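Local atomic coordinates of lantibiotic dehydratase (Microbispora corallina, PDB entry 5EHK), a protein that is a tRNA-dependent lantibiotic dehydratase of NAI-107 biosynthesis, probably glutamylating side-chain hydroxyls of the precursor peptide and then eliminating glutamate. Residues Ser500-Val505 / Pro528-Ala533; Gly534-Arg539 / Pro636-Ala641. All blocks are in the same frame, centred on the assembly; numbering follows the deposited sequence.

Contact 1: Ser500-Val505 / Pro528-Ala533; sequences SLELGV and PGSHHA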
loop_
_atom_site.group_PDB
_atom_site.type_symbol
_atom_site.label_atom_id
_atom_site.label_comp_id
_atom_site.label_asym_id
_atom_site.label_seq_id
_atom_site.Cartn_x
_atom_site.Cartn_y
_atom_site.Cartn_z
ATOM N N SER A 500 26.475 14.978 12.597
ATOM C CA SER A 500 27.550 15.035 11.615
ATOM C C SER A 500 27.207 14.413 10.245
ATOM O O SER A 500 26.134 13.867 10.057
ATOM C CB SER A 500 28.833 14.425 12.204
ATOM O OG SER A 500 28.814 13.002 12.268
ATOM N N LEU A 501 28.108 14.544 9.281
ATOM C CA LEU A 501 27.902 13.978 7.950
ATOM C C LEU A 501 29.216 13.970 7.153
ATOM O O LEU A 501 30.215 14.506 7.622
ATOM C CB LEU A 501 26.796 14.716 7.184
ATOM C CG LEU A 501 27.040 16.171 6.803
ATOM C CD1 LEU A 501 26.393 16.427 5.461
ATOM C CD2 LEU A 501 26.506 17.139 7.877
ATOM N N GLU A 502 29.212 13.325 5.987
ATOM C CA GLU A 502 30.375 13.266 5.113
ATOM C C GLU A 502 29.927 13.391 3.676
ATOM O O GLU A 502 29.086 12.624 3.232
ATOM C CB GLU A 502 31.149 11.947 5.314
ATOM C CG GLU A 502 31.860 11.878 6.676
ATOM C CD GLU A 502 32.595 10.568 6.945
ATOM O OE1 GLU A 502 32.216 9.507 6.377
ATOM O OE2 GLU A 502 33.555 10.610 7.748
ATOM N N LEU A 503 30.459 14.376 2.959
ATOM C CA LEU A 503 30.203 14.520 1.536
ATOM C C LEU A 503 31.503 14.154 0.852
ATOM O O LEU A 503 32.582 14.496 1.327
ATOM C CB LEU A 503 29.789 15.960 1.194
ATOM C CG LEU A 503 28.540 16.465 1.924
ATOM C CD1 LEU A 503 28.293 17.954 1.717
ATOM C CD2 LEU A 503 27.308 15.643 1.506
ATOM N N GLY A 504 31.421 13.422 -0.242
ATOM C CA GLY A 504 32.605 13.157 -1.028
ATOM C C GLY A 504 32.452 14.042 -2.229
ATOM O O GLY A 504 31.370 14.081 -2.789
ATOM N N VAL A 505 33.492 14.777 -2.609
ATOM C CA VAL A 505 33.372 15.685 -3.752
ATOM C C VAL A 505 34.585 15.708 -4.662
ATOM O O VAL A 505 35.675 15.286 -4.278
ATOM C CB VAL A 505 33.042 17.143 -3.341
ATOM C CG1 VAL A 505 31.650 17.254 -2.696
ATOM C CG2 VAL A 505 34.132 17.706 -2.455
ATOM N N PRO A 528 27.113 6.837 -2.098
ATOM C CA PRO A 528 26.462 7.281 -0.860
ATOM C C PRO A 528 27.370 8.114 0.049
ATOM O O PRO A 528 28.596 7.919 0.085
ATOM C CB PRO A 528 26.078 5.965 -0.174
ATOM C CG PRO A 528 27.080 4.988 -0.658
ATOM C CD PRO A 528 27.397 5.390 -2.082
ATOM N N GLY A 529 26.761 9.066 0.752
ATOM C CA GLY A 529 27.446 9.806 1.796
ATOM C C GLY A 529 27.282 9.050 3.104
ATOM O O GLY A 529 26.799 7.905 3.123
ATOM N N SER A 530 27.630 9.703 4.204
ATOM C CA SER A 530 27.544 9.074 5.500
ATOM C C SER A 530 26.828 9.985 6.499
ATOM O O SER A 530 26.597 11.168 6.215
ATOM C CB SER A 530 28.939 8.718 5.983
ATOM O OG SER A 530 29.366 9.641 6.959
ATOM N N HIS A 531 26.439 9.445 7.651
ATOM C CA HIS A 531 25.832 10.294 8.653
ATOM C C HIS A 531 26.715 10.438 9.884
ATOM O O HIS A 531 26.279 10.933 10.929
ATOM C CB HIS A 531 24.457 9.757 9.010
ATOM C CG HIS A 531 23.472 9.905 7.896
ATOM N ND1 HIS A 531 23.058 11.137 7.428
ATOM C CD2 HIS A 531 22.856 8.980 7.122
ATOM C CE1 HIS A 531 22.215 10.963 6.423
ATOM N NE2 HIS A 531 22.082 9.665 6.214
ATOM N N HIS A 532 27.986 10.070 9.733
ATOM C CA HIS A 532 28.948 10.144 10.835
ATOM C C HIS A 532 30.298 10.736 10.427
ATOM O O HIS A 532 30.991 10.188 9.575
ATOM C CB HIS A 532 29.191 8.754 11.394
ATOM C CG HIS A 532 30.129 8.737 12.553
ATOM N ND1 HIS A 532 29.733 9.065 13.834
ATOM C CD2 HIS A 532 31.452 8.466 12.623
ATOM C CE1 HIS A 532 30.767 8.963 14.649
ATOM N NE2 HIS A 532 31.824 8.607 13.939
ATOM N N ALA A 533 30.675 11.859 11.018
ATOM C CA ALA A 533 32.015 12.422 10.772
ATOM C C ALA A 533 33.108 11.425 11.157
ATOM O O ALA A 533 33.223 11.063 12.331
ATOM C CB ALA A 533 32.194 13.697 11.552
HETATM O O HOH W 1 23.565 13.309 8.974
#
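With CG beside its backbone N and anti to its carbonyl carbon (chi1 -70°) and the chain extended beyond, Glu502 lays its carboxylate along the loop Pro528-Ala533, while Ser500 holds OG between its own backbone N and carbonyl carbon (chi1 75°), aimed at Ala533. Ser530 OG donates to Glu502 OE1 over 2.9 Å, arriving from above the carboxylate plane, 49° out of it. The same hydroxyl accepts from His532 N at 3.1 Å, closing an ST turn, so one oxygen both shapes the loop and ties it to the strand. At the strand's start, Ser500 OG takes an almost straight bond from Ala533 N (2.5 Å), and the CB atoms of these two residues pack 3.5 Å apart. Backbone pairing is looser: Glu502 and Ser530 form a single antiparallel hydrogen-bonded bridge whose two bonds are weak. A water adds a further link, donating to Ser500 O at 2.8 Å and lying 2.7 Å from His531 ND1, in the plane of that ring and at its edge. Trp663 meets the His531 ring and also packs on Leu501. Glu502 has further partners in Gly534 N at OE2 and Thr536 OG1 at OE1; a buried carboxylate surrounded in this way is consistent with an ionised glutamate whose charge is stabilised by the polar groups gathered round it.

Contact 2: Gly534-Arg539 / Pro636-Ala641; sequences GATLGR and PNMVSA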
loop_
_atom_site.group_PDB
_atom_site.type_symbol
_atom_site.label_atom_id
_atom_site.label_comp_id
_atom_site.label_asym_id
_atom_site.label_seq_id
_atom_site.Cartn_x
_atom_site.Cartn_y
_atom_site.Cartn_z
ATOM N N GLY A 534 33.863 10.920 10.185
ATOM C CA GLY A 534 34.891 9.933 10.498
ATOM C C GLY A 534 34.641 8.518 9.957
ATOM O O GLY A 534 35.559 7.676 9.917
ATOM N N ALA A 535 33.402 8.246 9.538
ATOM C CA ALA A 535 33.040 6.904 9.108
ATOM C C ALA A 535 33.841 6.468 7.889
ATOM O O ALA A 535 34.349 5.344 7.851
ATOM C CB ALA A 535 31.552 6.826 8.814
ATOM N N THR A 536 33.954 7.357 6.901
ATOM C CA THR A 536 34.657 7.011 5.676
ATOM C C THR A 536 36.163 6.865 5.921
ATOM O O THR A 536 36.823 6.029 5.312
ATOM C CB THR A 536 34.421 8.057 4.558
ATOM O OG1 THR A 536 33.022 8.147 4.274
ATOM C CG2 THR A 536 35.158 7.653 3.272
ATOM N N LEU A 537 36.697 7.659 6.839
ATOM C CA LEU A 537 38.132 7.654 7.099
ATOM C C LEU A 537 38.530 6.408 7.891
ATOM O O LEU A 537 39.693 5.990 7.893
ATOM C CB LEU A 537 38.541 8.923 7.855
ATOM C CG LEU A 537 38.481 10.287 7.151
ATOM C CD1 LEU A 537 37.081 10.740 6.770
ATOM C CD2 LEU A 537 39.106 11.320 8.042
ATOM N N GLY A 538 37.534 5.825 8.552
ATOM C CA GLY A 538 37.730 4.782 9.531
ATOM C C GLY A 538 38.662 3.638 9.203
ATOM O O GLY A 538 39.608 3.385 9.959
ATOM N N ARG A 539 38.407 2.942 8.097
ATOM C CA ARG A 539 39.166 1.733 7.776
ATOM C C ARG A 539 40.559 2.032 7.170
ATOM O O ARG A 539 41.311 1.125 6.806
ATOM C CB ARG A 539 38.358 0.852 6.827
ATOM C CG ARG A 539 38.236 1.442 5.441
ATOM C CD ARG A 539 38.044 0.349 4.431
ATOM N NE ARG A 539 37.795 0.846 3.089
ATOM C CZ ARG A 539 38.418 0.365 2.012
ATOM N NH1 ARG A 539 39.332 -0.592 2.143
ATOM N NH2 ARG A 539 38.151 0.856 0.804
ATOM N N PRO A 636 30.971 3.698 13.106
ATOM C CA PRO A 636 32.157 4.427 12.642
ATOM C C PRO A 636 32.849 3.821 11.431
ATOM O O PRO A 636 34.055 3.996 11.299
ATOM C CB PRO A 636 33.110 4.320 13.832
ATOM C CG PRO A 636 32.266 3.912 14.986
ATOM C CD PRO A 636 31.214 3.046 14.402
ATOM N N ASN A 637 32.101 3.165 10.553
ATOM C CA ASN A 637 32.633 2.714 9.283
ATOM C C ASN A 637 31.573 2.846 8.184
ATOM O O ASN A 637 30.483 3.359 8.415
ATOM C CB ASN A 637 33.090 1.273 9.396
ATOM C CG ASN A 637 31.949 0.321 9.718
ATOM O OD1 ASN A 637 30.942 0.241 8.982
ATOM N ND2 ASN A 637 32.082 -0.393 10.833
ATOM N N MET A 638 31.885 2.349 6.997
ATOM C CA MET A 638 30.962 2.445 5.897
ATOM C C MET A 638 30.400 1.081 5.495
ATOM O O MET A 638 29.902 0.901 4.382
ATOM C CB MET A 638 31.625 3.142 4.716
ATOM C CG MET A 638 31.898 4.593 4.967
ATOM S SD MET A 638 30.379 5.564 5.152
ATOM C CE MET A 638 29.660 5.416 3.529
ATOM N N VAL A 639 30.447 0.116 6.402
ATOM C CA VAL A 639 29.716 -1.116 6.143
ATOM C C VAL A 639 28.213 -0.880 6.261
ATOM O O VAL A 639 27.738 -0.229 7.190
ATOM C CB VAL A 639 30.194 -2.244 7.045
ATOM C CG1 VAL A 639 29.450 -3.535 6.732
ATOM C CG2 VAL A 639 31.688 -2.393 6.869
ATOM N N SER A 640 27.475 -1.395 5.296
ATOM C CA SER A 640 26.041 -1.171 5.211
ATOM C C SER A 640 25.264 -1.957 6.257
ATOM O O SER A 640 25.129 -3.179 6.129
ATOM C CB SER A 640 25.547 -1.625 3.844
ATOM O OG SER A 640 24.132 -1.574 3.788
ATOM N N ALA A 641 24.714 -1.279 7.263
ATOM C CA ALA A 641 23.928 -1.987 8.276
ATOM C C ALA A 641 22.730 -2.740 7.651
ATOM O O ALA A 641 22.403 -3.860 8.054
ATOM C CB ALA A 641 23.467 -1.035 9.372
#
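Met638 shows how one flexible side chain can fit two loops together. Its CB points toward the segment Gly534-Arg539, and CG, anti to the carbonyl carbon, comes to 3.7 Å from Thr536 CA. Bends at chi2 (-66°) and chi3 (-65°) then fold the chain over, so that it crosses Thr536 obliquely. SD touches two neighbours at once, Thr536 OG1 at 3.8 Å and Ala535 CB at 4.0 Å. At the tip, CE comes within 3.8 Å of Gly529 O, in the preceding part of the same connection. Thr536 OG1 has its strong partner elsewhere, in the carboxylate of Glu502, so its meeting with the thioether is plain packing. Nearer the main chains, the Ala535 methyl CB rests 3.6 Å from Asn637 O, and backbone meets backbone where Asn637 CA directs its hydrogen at Ala535 O, a CA-H...O contact of 3.5 Å. The side chain of Asn637 turns back along its own chain, where OD1 accepts from Val639 N at 2.6 Å, the donor standing somewhat above the carbonyl plane. Pro636 packs on Asp569 and Val639 on Phe572, both of strand 566-572. The Asn637 bond defines an Asx turn and Ser640 OG, bonded to Ala643 N, is the N-cap of helix 641-644: a turn followed by a cap in the connection from strand 629-634 to that helix.

Overall arrangement
Contacts 1 and 2 are both largely buried and share one connection: residues 528-539 run unbroken between strand 521-524 and helix 545-556, meeting strand 500-508 in contact 1 and the loop before helix 641-644 in contact 2. Their centres lie 10 Å apart. Where the connection lies on the strand, polar groups carry the attachment; where it meets another loop, van der Waals packing does, with one CA-H...O contact and the exposed Met638 at the margin. Glu502 unites them, since its carboxylate holds groups from both halves of the connection, and Met638 SD also packs on Ser530. Together they tie strand 500-508 to the loop that follows strand 629-634, a strand of a different sheet.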